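Local atomic coordinates of peroxisomal fatty acid beta-oxidation multifunctional protein MFP2 (Arabidopsis thaliana, PDB entry 2WTB), a protein that carries out successive steps of peroxisomal fatty acid beta-oxidation during seed germination, acting as enoyl-CoA hydratase on long-chain substrates and as 3-hydroxyacyl-CoA dehydrogenase on chains of many lengths. Residues Arg500-Phe503 / Pro504-Gln507; Ala551-Phe554 / Ile555-Ser559; Val636-Ala639 / Cys640-Phe643; Ala648-Ala651 / Ala652-Asp655; Ser680-Ile683 / Tyr684-Asp688. One frame throughout, in Å; residues are numbered along the deposited sequence.

Contact 1. Residues Arg500-Phe503 / Pro504-Gln507; sequences RMFF and PYTQ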
loop_
_atom_site.group_PDB
_atom_site.type_symbol
_atom_site.label_atom_id
_atom_site.label_comp_id
_atom_site.label_asym_id
_atom_site.label_seq_id
_atom_site.Cartn_x
_atom_site.Cartn_y
_atom_site.Cartn_z
ATOM N N ARG A 500 -17.536 -4.742 9.008
ATOM C CA ARG A 500 -18.026 -5.961 9.641
ATOM C C ARG A 500 -16.881 -6.728 10.293
ATOM O O ARG A 500 -17.057 -7.388 11.314
ATOM C CB ARG A 500 -18.730 -6.859 8.625
ATOM C CG ARG A 500 -19.169 -8.189 9.212
ATOM C CD ARG A 500 -19.683 -9.139 8.150
ATOM N NE ARG A 500 -19.968 -10.457 8.710
ATOM C CZ ARG A 500 -20.347 -11.507 7.992
ATOM N NH1 ARG A 500 -20.491 -11.397 6.678
ATOM N NH2 ARG A 500 -20.582 -12.668 8.586
ATOM N N MET A 501 -15.707 -6.630 9.686
ATOM C CA MET A 501 -14.527 -7.342 10.143
ATOM C C MET A 501 -14.081 -6.846 11.513
ATOM O O MET A 501 -13.755 -7.637 12.400
ATOM C CB MET A 501 -13.399 -7.130 9.139
ATOM C CG MET A 501 -12.485 -8.313 8.937
ATOM S SD MET A 501 -11.272 -7.938 7.661
ATOM C CE MET A 501 -10.603 -9.565 7.353
ATOM N N PHE A 502 -14.075 -5.527 11.682
ATOM C CA PHE A 502 -13.516 -4.906 12.877
ATOM C C PHE A 502 -14.555 -4.437 13.892
ATOM O O PHE A 502 -14.219 -3.732 14.845
ATOM C CB PHE A 502 -12.607 -3.735 12.490
ATOM C CG PHE A 502 -11.240 -4.157 12.039
ATOM C CD1 PHE A 502 -10.216 -4.319 12.955
ATOM C CD2 PHE A 502 -10.980 -4.400 10.703
ATOM C CE1 PHE A 502 -8.957 -4.712 12.546
ATOM C CE2 PHE A 502 -9.723 -4.791 10.289
ATOM C CZ PHE A 502 -8.710 -4.947 11.211
ATOM N N PHE A 503 -15.812 -4.822 13.703
ATOM C CA PHE A 503 -16.839 -4.425 14.660
ATOM C C PHE A 503 -16.655 -5.093 16.030
ATOM O O PHE A 503 -16.936 -4.474 17.055
ATOM C CB PHE A 503 -18.260 -4.614 14.103
ATOM C CG PHE A 503 -18.873 -5.955 14.401
ATOM C CD1 PHE A 503 -19.305 -6.268 15.681
ATOM C CD2 PHE A 503 -19.050 -6.889 13.394
ATOM C CE1 PHE A 503 -19.876 -7.498 15.955
ATOM C CE2 PHE A 503 -19.622 -8.119 13.659
ATOM C CZ PHE A 503 -20.037 -8.423 14.941
ATOM N N PRO A 504 -16.178 -6.353 16.053
ATOM C CA PRO A 504 -15.899 -7.021 17.331
ATOM C C PRO A 504 -14.727 -6.374 18.069
ATOM O O PRO A 504 -14.692 -6.364 19.299
ATOM C CB PRO A 504 -15.524 -8.447 16.910
ATOM C CG PRO A 504 -16.095 -8.612 15.545
ATOM C CD PRO A 504 -15.983 -7.264 14.912
ATOM N N TYR A 505 -13.776 -5.852 17.302
ATOM C CA TYR A 505 -12.607 -5.151 17.821
ATOM C C TYR A 505 -12.955 -4.218 18.976
ATOM O O TYR A 505 -12.499 -4.412 20.103
ATOM C CB TYR A 505 -11.979 -4.360 16.676
ATOM C CG TYR A 505 -10.716 -3.596 16.990
ATOM C CD1 TYR A 505 -9.553 -4.251 17.371
ATOM C CD2 TYR A 505 -10.674 -2.216 16.848
ATOM C CE1 TYR A 505 -8.392 -3.547 17.633
ATOM C CE2 TYR A 505 -9.521 -1.504 17.104
ATOM C CZ TYR A 505 -8.384 -2.172 17.495
ATOM O OH TYR A 505 -7.238 -1.457 17.748
ATOM N N THR A 506 -13.769 -3.208 18.690
ATOM C CA THR A 506 -14.151 -2.220 19.694
ATOM C C THR A 506 -15.004 -2.796 20.826
ATOM O O THR A 506 -14.873 -2.386 21.978
ATOM C CB THR A 506 -14.883 -1.028 19.052
ATOM O OG1 THR A 506 -13.918 -0.112 18.524
ATOM C CG2 THR A 506 -15.740 -0.308 20.078
ATOM N N GLN A 507 -15.875 -3.744 20.502
ATOM C CA GLN A 507 -16.759 -4.327 21.506
ATOM C C GLN A 507 -16.003 -5.231 22.474
ATOM O O GLN A 507 -16.290 -5.246 23.670
ATOM C CB GLN A 507 -17.906 -5.088 20.841
ATOM C CG GLN A 507 -18.850 -4.197 20.050
ATOM C CD GLN A 507 -19.956 -4.977 19.367
ATOM O OE1 GLN A 507 -20.173 -6.153 19.660
ATOM N NE2 GLN A 507 -20.662 -4.325 18.449
#
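Pro504 presses its CD against one face of the Phe503 ring, 3.5 Å from the ring centroid, a CH-pi contact between chain neighbours. The two side chains cross at about a right angle, and Pro504 CD comes within 3.2 Å of Phe503 CG, displaced toward the rim of the ring. Gln507, one turn further on, runs extended beyond CG and brings NE2 obliquely to Phe503 CD1 at 3.6 Å; the amide and ring planes stand 57° apart. Its OE1 has a partner outside this turn, the backbone N of Tyr563.

On another flank of the helix Phe502 and Tyr505 form a T-shaped pair. The edge of Phe502 is directed at the face of Tyr505, with centroids 5.9 Å apart and planes at 85°. Tyr505 CB lies 4.1 Å from Phe502 CD1, at the edge of the Phe502 ring and near its plane. With CG anti to the nitrogen of its own residue (chi1 -178°), the Tyr505 ring leads away from the preceding turn and presents its face to that edge.

Pro504 has no N-H to give to the turn before, and the helix is kinked here. Putting an alanine at Phe503 would probably leave Pro504 CD without its aromatic face and open a gap beside the Gln507 amide. Around helix 498-514, Phe503 stacks on Phe554 of helix 544-557, Tyr505 meets Phe632 of helix 624-644, and Phe502 rests on Met662 of helix 651-662.

Contact 2. Residues Ala551-Phe554 / Ile555-Ser559; sequences ATQF and IENFS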
loop_
_atom_site.group_PDB
_atom_site.type_symbol
_atom_site.label_atom_id
_atom_site.label_comp_id
_atom_site.label_asym_id
_atom_site.label_seq_id
_atom_site.Cartn_x
_atom_site.Cartn_y
_atom_site.Cartn_z
ATOM N N ALA A 551 -21.999 1.002 14.570
ATOM C CA ALA A 551 -22.056 -0.214 15.374
ATOM C C ALA A 551 -23.488 -0.728 15.484
ATOM O O ALA A 551 -23.720 -1.932 15.603
ATOM C CB ALA A 551 -21.473 0.035 16.758
ATOM N N THR A 552 -24.443 0.195 15.443
ATOM C CA THR A 552 -25.856 -0.152 15.536
ATOM C C THR A 552 -26.225 -1.218 14.514
ATOM O O THR A 552 -26.986 -2.140 14.806
ATOM C CB THR A 552 -26.747 1.079 15.305
ATOM O OG1 THR A 552 -26.320 2.147 16.158
ATOM C CG2 THR A 552 -28.202 0.750 15.598
ATOM N N GLN A 553 -25.676 -1.080 13.313
ATOM C CA GLN A 553 -25.943 -2.005 12.219
ATOM C C GLN A 553 -25.752 -3.462 12.636
ATOM O O GLN A 553 -26.567 -4.323 12.306
ATOM C CB GLN A 553 -25.037 -1.676 11.031
ATOM C CG GLN A 553 -25.354 -2.441 9.762
ATOM C CD GLN A 553 -24.446 -2.054 8.611
ATOM O OE1 GLN A 553 -23.567 -1.205 8.759
ATOM N NE2 GLN A 553 -24.655 -2.677 7.456
ATOM N N PHE A 554 -24.679 -3.730 13.371
ATOM C CA PHE A 554 -24.326 -5.095 13.746
ATOM C C PHE A 554 -25.087 -5.574 14.979
ATOM O O PHE A 554 -25.392 -6.760 15.107
ATOM C CB PHE A 554 -22.821 -5.204 13.979
ATOM C CG PHE A 554 -22.000 -4.614 12.873
ATOM C CD1 PHE A 554 -21.457 -3.346 12.997
ATOM C CD2 PHE A 554 -21.783 -5.318 11.703
ATOM C CE1 PHE A 554 -20.704 -2.795 11.978
ATOM C CE2 PHE A 554 -21.032 -4.775 10.681
ATOM C CZ PHE A 554 -20.490 -3.511 10.819
ATOM N N ILE A 555 -25.385 -4.649 15.883
ATOM C CA ILE A 555 -26.158 -4.970 17.075
ATOM C C ILE A 555 -27.518 -5.552 16.699
ATOM O O ILE A 555 -28.067 -6.391 17.415
ATOM C CB ILE A 555 -26.376 -3.724 17.954
ATOM C CG1 ILE A 555 -25.035 -3.150 18.412
ATOM C CG2 ILE A 555 -27.251 -4.060 19.150
ATOM C CD1 ILE A 555 -25.164 -1.929 19.300
ATOM N N GLU A 556 -28.051 -5.107 15.565
ATOM C CA GLU A 556 -29.396 -5.483 15.146
ATOM C C GLU A 556 -29.422 -6.702 14.226
ATOM O O GLU A 556 -30.446 -7.373 14.108
ATOM C CB GLU A 556 -30.091 -4.296 14.475
ATOM C CG GLU A 556 -30.263 -3.094 15.395
ATOM C CD GLU A 556 -30.828 -1.881 14.680
ATOM O OE1 GLU A 556 -30.913 -1.906 13.435
ATOM O OE2 GLU A 556 -31.185 -0.900 15.368
ATOM N N ASN A 557 -28.296 -6.993 13.582
ATOM C CA ASN A 557 -28.223 -8.120 12.656
ATOM C C ASN A 557 -27.422 -9.309 13.189
ATOM O O ASN A 557 -27.528 -10.421 12.670
ATOM C CB ASN A 557 -27.673 -7.669 11.299
ATOM C CG ASN A 557 -28.623 -6.740 10.567
ATOM O OD1 ASN A 557 -29.836 -6.788 10.768
ATOM N ND2 ASN A 557 -28.075 -5.891 9.707
ATOM N N PHE A 558 -26.621 -9.071 14.224
ATOM C CA PHE A 558 -25.854 -10.138 14.860
ATOM C C PHE A 558 -25.912 -10.004 16.379
ATOM O O PHE A 558 -24.884 -10.059 17.052
ATOM C CB PHE A 558 -24.393 -10.107 14.401
ATOM C CG PHE A 558 -24.217 -10.071 12.909
ATOM C CD1 PHE A 558 -23.707 -8.943 12.288
ATOM C CD2 PHE A 558 -24.555 -11.164 12.130
ATOM C CE1 PHE A 558 -23.537 -8.904 10.917
ATOM C CE2 PHE A 558 -24.389 -11.131 10.756
ATOM C CZ PHE A 558 -23.880 -9.999 10.149
ATOM N N SER A 559 -27.117 -9.832 16.911
ATOM C CA SER A 559 -27.309 -9.589 18.341
ATOM C C SER A 559 -26.572 -10.580 19.246
ATOM O O SER A 559 -25.937 -10.182 20.223
ATOM C CB SER A 559 -28.801 -9.579 18.682
ATOM O OG SER A 559 -29.423 -10.786 18.277
#
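Phe554 O receives Phe558 N at 2.8 Å, with an N-H...O angle of 146°, and a weak second bond from Asn557 N at 3.3 Å. The carbonyl is therefore shared by two successive N-H groups. Asn557 N divides its hydrogen in the same way, since it is also weakly bonded to Gln553 O. One turn earlier Ala551 O likewise accepts twice, from Phe554 N at 3.0 Å and from Ile555 N at 3.2 Å. Two shared carbonyls and a bifurcated amide show that the bonding mixes i+3 and i+4 spacing through this last part of helix 544-557.

The side chains add modest contacts. Phe558 CE1 sits 4.1 Å from Phe554 CD2, near the plane of the Phe554 ring and at its edge. Phe554 CG is anti to the carbonyl carbon (chi1 -49°), as is Phe558 CG, which sets the two rings next to each other a turn apart. On the exposed flank Thr552 and Glu556 lie alongside, pointing the same way, and Thr552 CG2 touches Glu556 OE2 at 3.4 Å. Thr552 OG1 turns back to bond Ile548 O.

This turn is at the surface of the dehydrogenase C-terminal region. Phe554 is its buried residue, set against Asn499 and Arg500 of helix 498-514, while Phe558 rests on Thr494 in the loop leading to that helix.

Contact 3. Residues Val636-Ala639 / Cys640-Phe643; sequences VNEA and CRVF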
loop_
_atom_site.group_PDB
_atom_site.type_symbol
_atom_site.label_atom_id
_atom_site.label_comp_id
_atom_site.label_asym_id
_atom_site.label_seq_id
_atom_site.Cartn_x
_atom_site.Cartn_y
_atom_site.Cartn_z
ATOM N N VAL A 636 -10.463 -12.239 13.821
ATOM C CA VAL A 636 -10.134 -13.383 12.980
ATOM C C VAL A 636 -11.387 -14.220 12.787
ATOM O O VAL A 636 -11.728 -14.615 11.671
ATOM C CB VAL A 636 -9.053 -14.274 13.615
ATOM C CG1 VAL A 636 -8.874 -15.552 12.803
ATOM C CG2 VAL A 636 -7.739 -13.524 13.738
ATOM N N ASN A 637 -12.074 -14.478 13.894
ATOM C CA ASN A 637 -13.306 -15.250 13.882
ATOM C C ASN A 637 -14.306 -14.687 12.875
ATOM O O ASN A 637 -14.949 -15.434 12.137
ATOM C CB ASN A 637 -13.921 -15.269 15.282
ATOM C CG ASN A 637 -14.948 -16.363 15.454
ATOM O OD1 ASN A 637 -15.004 -17.309 14.668
ATOM N ND2 ASN A 637 -15.767 -16.246 16.492
ATOM N N GLU A 638 -14.423 -13.364 12.848
ATOM C CA GLU A 638 -15.379 -12.695 11.978
ATOM C C GLU A 638 -14.890 -12.703 10.536
ATOM O O GLU A 638 -15.677 -12.861 9.603
ATOM C CB GLU A 638 -15.621 -11.262 12.452
ATOM C CG GLU A 638 -16.811 -10.585 11.796
ATOM C CD GLU A 638 -18.119 -11.297 12.086
ATOM O OE1 GLU A 638 -18.295 -11.788 13.221
ATOM O OE2 GLU A 638 -18.975 -11.360 11.179
ATOM N N ALA A 639 -13.583 -12.531 10.364
ATOM C CA ALA A 639 -12.972 -12.587 9.045
ATOM C C ALA A 639 -13.251 -13.934 8.392
ATOM O O ALA A 639 -13.436 -14.020 7.178
ATOM C CB ALA A 639 -11.476 -12.349 9.143
ATOM N N CYS A 640 -13.281 -14.985 9.205
ATOM C CA CYS A 640 -13.540 -16.330 8.711
ATOM C C CYS A 640 -14.989 -16.499 8.270
ATOM O O CYS A 640 -15.265 -17.152 7.266
ATOM C CB CYS A 640 -13.176 -17.373 9.766
ATOM S SG CYS A 640 -11.401 -17.544 10.033
ATOM N N ARG A 641 -15.912 -15.913 9.027
ATOM C CA ARG A 641 -17.315 -15.891 8.634
ATOM C C ARG A 641 -17.443 -15.210 7.276
ATOM O O ARG A 641 -18.091 -15.726 6.363
ATOM C CB ARG A 641 -18.153 -15.138 9.667
ATOM C CG ARG A 641 -18.194 -15.774 11.047
ATOM C CD ARG A 641 -19.240 -15.094 11.924
ATOM N NE ARG A 641 -19.428 -15.772 13.204
ATOM C CZ ARG A 641 -18.826 -15.416 14.333
ATOM N NH1 ARG A 641 -17.988 -14.388 14.344
ATOM N NH2 ARG A 641 -19.057 -16.089 15.453
ATOM N N VAL A 642 -16.813 -14.047 7.152
ATOM C CA VAL A 642 -16.814 -13.296 5.903
ATOM C C VAL A 642 -16.211 -14.108 4.764
ATOM O O VAL A 642 -16.745 -14.131 3.654
ATOM C CB VAL A 642 -16.042 -11.971 6.048
ATOM C CG1 VAL A 642 -15.662 -11.418 4.682
ATOM C CG2 VAL A 642 -16.864 -10.964 6.832
ATOM N N PHE A 643 -15.098 -14.775 5.043
ATOM C CA PHE A 643 -14.405 -15.559 4.030
ATOM C C PHE A 643 -15.195 -16.803 3.637
ATOM O O PHE A 643 -15.265 -17.163 2.461
ATOM C CB PHE A 643 -13.016 -15.955 4.526
ATOM C CG PHE A 643 -12.231 -16.766 3.542
ATOM C CD1 PHE A 643 -12.102 -16.347 2.228
ATOM C CD2 PHE A 643 -11.612 -17.939 3.930
ATOM C CE1 PHE A 643 -11.378 -17.089 1.318
ATOM C CE2 PHE A 643 -10.884 -18.684 3.025
ATOM C CZ PHE A 643 -10.767 -18.258 1.717
#
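Glu638 and Arg641 form a salt bridge three residues apart, Glu638 OE1 lying 2.8 Å from Arg641 NH1. The hydrogen bond within it is weak, bent to 124° at the hydrogen, although the carboxylate and guanidinium planes are only 26° apart. The side chains cross at about a right angle: Arg641 runs extended from CG to NE, whereas Glu638 bends at its second torsion to swing the carboxylate round to NH1. Glu638 OE2 is committed to Arg500 and Arg561, so the carboxylate answers three arginines, which would be expected to favour its ionised form.

Among the polar contacts without a bond, the Asn637 amide lies inclined against the Arg641 guanidinium, with OD1 about 4.0 Å above one face and offset toward the rim. Asn637 ND2 and Arg641 NH2 are both donors and do not pair. The amide is held instead by Lys699 O and the N of Cys701. A leucine replacing Arg641 would probably leave Glu638 OE1 without this cation and uncover the side of the Asn637 amide.

The apolar contribution is slight, Val636 CG1 reaching Cys640 SG at 4.2 Å. Backbone bonds carry the turn throughout: Val642 N to Glu638 O is the straightest, 3.0 Å at 170°, and Phe643 N reaches Ala639 O at 2.8 Å.

Unbroken i to i+4 bonding is characteristic of a regular alpha helix, in which an i to i+3 salt bridge puts its two side chains on one flank. Here this turn of helix 624-644 is largely buried, and its charged flank faces Arg500 of helix 498-514.

Contact 4. Residues Ala648-Ala651 / Ala652-Asp655; sequences AVKA and ADLD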
loop_
_atom_site.group_PDB
_atom_site.type_symbol
_atom_site.label_atom_id
_atom_site.label_comp_id
_atom_site.label_asym_id
_atom_site.label_seq_id
_atom_site.Cartn_x
_atom_site.Cartn_y
_atom_site.Cartn_z
ATOM N N ALA A 648 -16.012 -12.369 0.785
ATOM C CA ALA A 648 -14.713 -12.005 0.233
ATOM C C ALA A 648 -14.244 -13.085 -0.727
ATOM O O ALA A 648 -14.418 -14.278 -0.470
ATOM C CB ALA A 648 -13.700 -11.804 1.342
ATOM N N VAL A 649 -13.651 -12.660 -1.836
ATOM C CA VAL A 649 -13.232 -13.580 -2.885
ATOM C C VAL A 649 -12.140 -14.527 -2.410
ATOM O O VAL A 649 -12.177 -15.724 -2.691
ATOM C CB VAL A 649 -12.716 -12.819 -4.118
ATOM C CG1 VAL A 649 -11.959 -13.757 -5.046
ATOM C CG2 VAL A 649 -13.869 -12.143 -4.839
ATOM N N LYS A 650 -11.169 -13.981 -1.688
ATOM C CA LYS A 650 -10.011 -14.749 -1.260
ATOM C C LYS A 650 -9.427 -14.160 0.019
ATOM O O LYS A 650 -9.552 -12.961 0.273
ATOM C CB LYS A 650 -8.956 -14.758 -2.364
ATOM C CG LYS A 650 -8.383 -13.387 -2.676
ATOM C CD LYS A 650 -7.440 -13.433 -3.866
ATOM C CE LYS A 650 -8.199 -13.347 -5.183
ATOM N NZ LYS A 650 -8.804 -12.000 -5.382
ATOM N N ALA A 651 -8.791 -15.007 0.820
ATOM C CA ALA A 651 -8.217 -14.575 2.089
ATOM C C ALA A 651 -7.333 -13.340 1.920
ATOM O O ALA A 651 -7.404 -12.403 2.716
ATOM C CB ALA A 651 -7.428 -15.711 2.726
ATOM N N ALA A 652 -6.508 -13.341 0.875
ATOM C CA ALA A 652 -5.558 -12.257 0.648
ATOM C C ALA A 652 -6.244 -10.903 0.488
ATOM O O ALA A 652 -5.624 -9.860 0.700
ATOM C CB ALA A 652 -4.683 -12.558 -0.558
ATOM N N ASP A 653 -7.519 -10.920 0.111
ATOM C CA ASP A 653 -8.289 -9.684 0.008
ATOM C C ASP A 653 -8.631 -9.140 1.395
ATOM O O ASP A 653 -8.582 -7.931 1.630
ATOM C CB ASP A 653 -9.560 -9.892 -0.812
ATOM C CG ASP A 653 -9.297 -9.900 -2.314
ATOM O OD1 ASP A 653 -8.196 -9.486 -2.737
ATOM O OD2 ASP A 653 -10.201 -10.316 -3.070
ATOM N N LEU A 654 -8.974 -10.040 2.312
ATOM C CA LEU A 654 -9.244 -9.660 3.693
ATOM C C LEU A 654 -8.008 -9.031 4.338
ATOM O O LEU A 654 -8.117 -8.082 5.116
ATOM C CB LEU A 654 -9.704 -10.871 4.500
ATOM C CG LEU A 654 -11.088 -11.421 4.152
ATOM C CD1 LEU A 654 -11.498 -12.485 5.158
ATOM C CD2 LEU A 654 -12.112 -10.298 4.110
ATOM N N ASP A 655 -6.836 -9.564 4.005
ATOM C CA ASP A 655 -5.575 -9.030 4.510
ATOM C C ASP A 655 -5.409 -7.565 4.123
ATOM O O ASP A 655 -5.274 -6.700 4.991
ATOM C CB ASP A 655 -4.394 -9.852 3.990
ATOM C CG ASP A 655 -4.353 -11.251 4.576
ATOM O OD1 ASP A 655 -4.848 -11.435 5.707
ATOM O OD2 ASP A 655 -3.822 -12.167 3.912
#
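The chain turns from an extended conformation at Lys650 straight into helical angles at Ala651, and Lys650 takes the N-cap position of helix 651-662. The first turn is closed by the backbone: Asp653 N reaches Lys650 O at 2.9 Å, approaching from above the carbonyl plane, and Asp655 N reaches Ala651 O at 3.2 Å with a straighter 155° at the hydrogen. Leu654 N adds a weak bond to the same Ala651 oxygen.

Lys650 forms a salt bridge with Asp653, in which Lys650 NZ meets Asp653 OD2 at 3.2 Å from above the carboxylate plane. With Lys650 CG between the backbone N and the carbonyl carbon (chi1 64°), that carbon is set 3.6 Å from Asp653 OD2, and bends at chi3 and chi4 bring NZ back to the same oxygen. The ammonium is also gripped by Gly295 O and Lys298 O, tying the start of this helix to the chain just after helix 281-294. Asp653 lies in the helix's first turn, where its negative charge near the N-terminal end would probably interact favourably with the helix dipole.

Opposite in character is the apolar contact ahead of the cap, where the methyl carbon CB of Ala648 meets Leu654 CD2 at 3.5 Å.

Contact 5. Residues Ser680-Ile683 / Tyr684-Asp688; sequences SKYI and YSRLD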
loop_
_atom_site.group_PDB
_atom_site.type_symbol
_atom_site.label_atom_id
_atom_site.label_comp_id
_atom_site.label_asym_id
_atom_site.label_seq_id
_atom_site.Cartn_x
_atom_site.Cartn_y
_atom_site.Cartn_z
ATOM N N SER A 680 -4.342 -22.092 13.459
ATOM C CA SER A 680 -5.782 -22.191 13.665
ATOM C C SER A 680 -6.119 -22.977 14.929
ATOM O O SER A 680 -7.028 -22.610 15.671
ATOM C CB SER A 680 -6.454 -22.838 12.454
ATOM O OG SER A 680 -5.980 -24.158 12.255
ATOM N N LYS A 681 -5.384 -24.059 15.166
ATOM C CA LYS A 681 -5.629 -24.907 16.327
ATOM C C LYS A 681 -5.504 -24.115 17.628
ATOM O O LYS A 681 -6.305 -24.284 18.546
ATOM C CB LYS A 681 -4.679 -26.107 16.329
ATOM C CG LYS A 681 -5.127 -27.250 17.227
ATOM C CD LYS A 681 -4.429 -28.547 16.856
ATOM C CE LYS A 681 -5.078 -29.735 17.547
ATOM N NZ LYS A 681 -4.523 -31.030 17.065
ATOM N N TYR A 682 -4.497 -23.250 17.697
ATOM C CA TYR A 682 -4.318 -22.371 18.846
ATOM C C TYR A 682 -5.485 -21.394 18.969
ATOM O O TYR A 682 -6.191 -21.381 19.977
ATOM C CB TYR A 682 -3.004 -21.600 18.725
ATOM C CG TYR A 682 -2.738 -20.651 19.873
ATOM C CD1 TYR A 682 -1.943 -21.033 20.945
ATOM C CD2 TYR A 682 -3.280 -19.372 19.881
ATOM C CE1 TYR A 682 -1.696 -20.168 21.995
ATOM C CE2 TYR A 682 -3.039 -18.501 20.927
ATOM C CZ TYR A 682 -2.246 -18.904 21.981
ATOM O OH TYR A 682 -2.006 -18.039 23.024
ATOM N N ILE A 683 -5.678 -20.578 17.937
ATOM C CA ILE A 683 -6.765 -19.601 17.911
ATOM C C ILE A 683 -8.105 -20.243 18.267
ATOM O O ILE A 683 -8.906 -19.662 18.997
ATOM C CB ILE A 683 -6.874 -18.913 16.532
ATOM C CG1 ILE A 683 -5.580 -18.169 16.205
ATOM C CG2 ILE A 683 -8.057 -17.957 16.498
ATOM C CD1 ILE A 683 -5.633 -17.385 14.912
ATOM N N TYR A 684 -8.338 -21.443 17.746
ATOM C CA TYR A 684 -9.555 -22.187 18.043
ATOM C C TYR A 684 -9.624 -22.551 19.522
ATOM O O TYR A 684 -10.565 -22.172 20.220
ATOM C CB TYR A 684 -9.625 -23.450 17.182
ATOM C CG TYR A 684 -10.748 -24.400 17.541
ATOM C CD1 TYR A 684 -12.077 -24.020 17.407
ATOM C CD2 TYR A 684 -10.478 -25.684 17.995
ATOM C CE1 TYR A 684 -13.105 -24.886 17.729
ATOM C CE2 TYR A 684 -11.500 -26.559 18.316
ATOM C CZ TYR A 684 -12.812 -26.155 18.181
ATOM O OH TYR A 684 -13.833 -27.023 18.500
ATOM N N SER A 685 -8.618 -23.281 19.991
ATOM C CA SER A 685 -8.564 -23.730 21.378
ATOM C C SER A 685 -8.711 -22.572 22.360
ATOM O O SER A 685 -9.385 -22.696 23.384
ATOM C CB SER A 685 -7.252 -24.475 21.644
ATOM O OG SER A 685 -7.131 -24.825 23.013
ATOM N N ARG A 686 -8.078 -21.449 22.042
ATOM C CA ARG A 686 -8.100 -20.281 22.913
ATOM C C ARG A 686 -9.442 -19.555 22.839
ATOM O O ARG A 686 -9.924 -19.020 23.838
ATOM C CB ARG A 686 -6.963 -19.325 22.541
ATOM C CG ARG A 686 -6.750 -18.183 23.523
ATOM C CD ARG A 686 -5.809 -18.568 24.658
ATOM N NE ARG A 686 -6.329 -19.668 25.467
ATOM C CZ ARG A 686 -5.937 -20.933 25.349
ATOM N NH1 ARG A 686 -5.016 -21.263 24.455
ATOM N NH2 ARG A 686 -6.467 -21.868 26.127
ATOM N N LEU A 687 -10.042 -19.550 21.653
ATOM C CA LEU A 687 -11.295 -18.836 21.423
ATOM C C LEU A 687 -12.480 -19.597 22.014
ATOM O O LEU A 687 -13.536 -19.020 22.275
ATOM C CB LEU A 687 -11.500 -18.599 19.924
ATOM C CG LEU A 687 -12.248 -17.343 19.469
ATOM C CD1 LEU A 687 -11.994 -16.171 20.399
ATOM C CD2 LEU A 687 -11.848 -16.986 18.043
ATOM N N ASP A 688 -12.296 -20.897 22.230
ATOM C CA ASP A 688 -13.334 -21.724 22.833
ATOM C C ASP A 688 -13.308 -21.591 24.350
ATOM O O ASP A 688 -14.355 -21.542 24.997
ATOM C CB ASP A 688 -13.162 -23.191 22.433
ATOM C CG ASP A 688 -14.305 -24.064 22.918
ATOM O OD1 ASP A 688 -15.340 -23.508 23.341
ATOM O OD2 ASP A 688 -14.171 -25.305 22.874
#
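Tyr682 and Arg686 lie one turn apart on the alpha helix 680-694, in an i to i+4 pairing of a ring with a guanidinium group. Arg686 NH1 stands about 4.2 Å above the Tyr682 ring plane, offset toward its rim, and the guanidinium is turned 72° against the ring. The distance from Arg686 CZ to the ring centroid is 5.7 Å, so any cation-pi attraction is long and at most weak. Alongside it, the aliphatic part of the arginine approaches the phenol, Arg686 CD lying 4.2 Å from Tyr682 OH. Bends at chi2 (87°) and chi3 (-62°) fold the Arg686 chain back over the preceding turn instead of letting it run out straight.

The second pair is apolar: Ile683 CG2 faces Leu687 CD2 across the turn, on the buried flank of the helix. Leu687 also brings its CB to 3.0 Å from Ile683 O.

Behind these side chains the backbone fixes the spacing with four successive i to i+4 bonds, donated by Tyr684, Ser685, Arg686 and Leu687. Arg686 N reaches Tyr682 O at 2.8 Å, holding together the same two residues whose side chains meet.

Further out, Tyr682 OH is hydrogen-bonded to Glu629 of helix 624-644, which fixes the end of the ring, while Ile683 packs on Phe633 of that helix. Tyr684 instead rests on helix 702-710, touching Leu704 and Ala705. At the start of the helix Ser680 OG bonds Val712 O, and Ser680 O takes Tyr684 N at 2.7 Å.

Overall arrangement
Along the chain the five contacts come in numerical order, each within one stretch of the C-terminal helical part of the protein. Contacts 1 and 2, on helices 498-514 and 544-557, both belong to the C-terminal domain region of the 3-hydroxyacyl-CoA dehydrogenase section, with centres 11 Å apart and touching. Contact 3, on helix 624-644, touches contacts 1, 4 and 5, at centre distances of 11, 10 and 14 Å; Met501 CE meets Ala639 CB at 3.4 Å where it joins contact 1. Met501 CE also reaches Leu654 CB of contact 4. Contacts 2 and 5, centres 25 Å apart, do not touch. Helices both adjacent and distant in sequence are thus joined through contact 3.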